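Local structure of pyridoxamine 5'-phosphate oxidase-related, FMN-binding protein (Mycobacterium smegmatis, 6ECI) at the interface of chains A and B. The protein binds and sequesters FAD, a role that protects mycobacteria against hypoxic and oxidative stress, and belongs to the flavin/deazaflavin-dependent oxidoreductase family. Numbering follows the deposited sequence. Chains: chain A/B, Pyridoxamine 5'-phosphate oxidase-related, FMN-binding protein.

The interface of chains A and B. Residues chain A 72-74, 129; chain B 20-21, 38, 104.
B:Leu104 drives one methyl, CD1, onto the face of the A:Phe129 ring, 3.5 Å from the ring centroid. From there it touches the ring carbons almost evenly, a CH-pi contact that suits a branched aliphatic tip meeting a flat aromatic surface. CG of B:Leu104 stands anti to its own carbonyl carbon (chi1 -72°), and the chain beyond is extended, which carries CD1 forward over the A:Phe129 ring and to within 4.0 Å of CE1 of A:His72, beside that imidazole and not over its face. The second branch, CD2, turns aside to meet the CG2 methyl of A:Val74, a compact beta-branched residue that fills this flank.

A:His72, at the end of strand 64-72, lies alongside B:Leu21, the two side chains running past each other in opposite directions. Its CD2 meets the leucine CB at 3.8 Å and is also near a terminal methyl, CD2. Histidine fits here because its carbons can pack while its nitrogens find polar partners. ND1 makes a long hydrogen bond to the carbonyl of A:Asp73, approaching from above the carbonyl plane, whereas NE2 takes a water in the ring plane that also bonds the backbone N of B:Ala20. That water supplies a polar link across an otherwise apolar patch of the two-fold symmetric interface.

Behind the contact, the FAD-site residue B:Asn38 ties two chain B loops together. Its amide ND2 bonds the carbonyl O of B:Ala20 at 2.8 Å, and the other end of the same amide positions B:Leu104: OD1 receives the leucine backbone N at 2.9 Å on an in-plane lone pair, with a C=O...N angle of 142°.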
ATOM      1  N   HIS A  72       9.923  -3.945   6.169  1.00 19.85           N
ATOM      2  CA  HIS A  72      11.275  -3.489   5.875  1.00 22.60           C
ATOM      3  C   HIS A  72      12.049  -3.296   7.170  1.00 20.44           C
ATOM      4  O   HIS A  72      11.470  -3.080   8.238  1.00 17.92           O
ATOM      5  CB  HIS A  72      11.262  -2.177   5.086  1.00 16.35           C
ATOM      6  CG  HIS A  72      11.153  -0.965   5.958  1.00 18.38           C
ATOM      7  ND1 HIS A  72      12.240  -0.184   6.287  1.00 21.29           N
ATOM      8  CD2 HIS A  72      10.090  -0.417   6.593  1.00 21.77           C
ATOM      9  CE1 HIS A  72      11.849   0.800   7.076  1.00 21.70           C
ATOM     10  NE2 HIS A  72      10.549   0.682   7.277  1.00 20.39           N
ATOM     11  N   ASP A  73      13.374  -3.367   7.052  1.00 20.08           N
ATOM     12  CA  ASP A  73      14.277  -2.910   8.101  1.00 24.68           C
ATOM     13  C   ASP A  73      15.297  -1.953   7.499  1.00 30.24           C
ATOM     14  O   ASP A  73      15.196  -1.594   6.321  1.00 32.07           O
ATOM     15  CB  ASP A  73      14.969  -4.089   8.793  1.00 18.56           C
ATOM     16  CG  ASP A  73      15.660  -5.026   7.815  1.00 23.63           C
ATOM     17  OD1 ASP A  73      16.497  -4.555   7.017  1.00 20.02           O
ATOM     18  OD2 ASP A  73      15.372  -6.240   7.851  1.00 18.11           O
ATOM     19  N   VAL A  74      16.290  -1.542   8.291  1.00 31.53           N
ATOM     20  CA  VAL A  74      17.264  -0.570   7.811  1.00 26.47           C
ATOM     21  C   VAL A  74      18.121  -1.140   6.687  1.00 23.33           C
ATOM     22  O   VAL A  74      18.663  -0.379   5.876  1.00 32.02           O
ATOM     23  CB  VAL A  74      18.115  -0.068   8.997  1.00 31.53           C
ATOM     24  CG1 VAL A  74      19.596  -0.353   8.790  1.00 32.58           C
ATOM     25  CG2 VAL A  74      17.877   1.414   9.221  1.00 35.03           C
ATOM     26  N   PHE A 129      18.589  -1.485   0.744  1.00 44.54           N
ATOM     27  CA  PHE A 129      18.946  -0.140   1.189  1.00 42.17           C
ATOM     28  C   PHE A 129      20.450  -0.028   1.430  1.00 49.94           C
ATOM     29  O   PHE A 129      20.895   0.163   2.563  1.00 44.35           O
ATOM     30  CB  PHE A 129      18.184   0.235   2.462  1.00 37.10           C
ATOM     31  CG  PHE A 129      16.692   0.288   2.288  1.00 42.76           C
ATOM     32  CD1 PHE A 129      16.115   1.190   1.407  1.00 37.97           C
ATOM     33  CD2 PHE A 129      15.864  -0.556   3.016  1.00 38.00           C
ATOM     34  CE1 PHE A 129      14.740   1.244   1.248  1.00 39.33           C
ATOM     35  CE2 PHE A 129      14.489  -0.507   2.864  1.00 27.72           C
ATOM     36  CZ  PHE A 129      13.926   0.394   1.979  1.00 38.44           C
TER
ATOM     37  N   ALA B  20       8.227   5.029   7.685  1.00 20.47           N
ATOM     38  CA  ALA B  20       9.152   5.303   6.591  1.00 20.99           C
ATOM     39  C   ALA B  20       8.782   4.610   5.283  1.00 26.49           C
ATOM     40  O   ALA B  20       9.444   4.853   4.265  1.00 23.09           O
ATOM     41  CB  ALA B  20      10.578   4.894   6.984  1.00  8.57           C
ATOM     42  N   LEU B  21       7.753   3.766   5.271  1.00 16.01           N
ATOM     43  CA  LEU B  21       7.409   2.975   4.096  1.00 12.98           C
ATOM     44  C   LEU B  21       5.964   3.252   3.705  1.00 15.10           C
ATOM     45  O   LEU B  21       5.051   3.086   4.521  1.00 12.90           O
ATOM     46  CB  LEU B  21       7.628   1.485   4.366  1.00 12.93           C
ATOM     47  CG  LEU B  21       7.613   0.575   3.140  1.00 25.06           C
ATOM     48  CD1 LEU B  21       8.772   0.917   2.218  1.00 24.97           C
ATOM     49  CD2 LEU B  21       7.680  -0.881   3.565  1.00 20.82           C
ATOM     50  N   ASN B  38      10.143   4.197  -0.122  1.00 20.29           N
ATOM     51  CA  ASN B  38      10.654   4.883   1.053  1.00 18.69           C
ATOM     52  C   ASN B  38      10.428   6.379   0.868  1.00 18.53           C
ATOM     53  O   ASN B  38      10.690   6.922  -0.209  1.00 23.14           O
ATOM     54  CB  ASN B  38      12.137   4.558   1.240  1.00 22.19           C
ATOM     55  CG  ASN B  38      12.778   5.335   2.369  1.00 25.16           C
ATOM     56  OD1 ASN B  38      13.943   5.722   2.280  1.00 24.32           O
ATOM     57  ND2 ASN B  38      12.024   5.569   3.436  1.00 22.64           N
ATOM     58  N   LEU B 104      16.202   6.700   3.896  1.00 31.55           N
ATOM     59  CA  LEU B 104      17.100   5.556   3.901  1.00 25.74           C
ATOM     60  C   LEU B 104      18.029   5.635   2.694  1.00 40.30           C
ATOM     61  O   LEU B 104      17.566   5.915   1.579  1.00 55.14           O
ATOM     62  CB  LEU B 104      16.309   4.248   3.860  1.00 30.00           C
ATOM     63  CG  LEU B 104      15.539   3.810   5.109  1.00 38.54           C
ATOM     64  CD1 LEU B 104      14.683   2.587   4.804  1.00 24.60           C
ATOM     65  CD2 LEU B 104      16.479   3.531   6.270  1.00 33.34           C
TER
HETATM   66  O   HOH W   1       8.511   2.219   8.527  1.00 23.63           O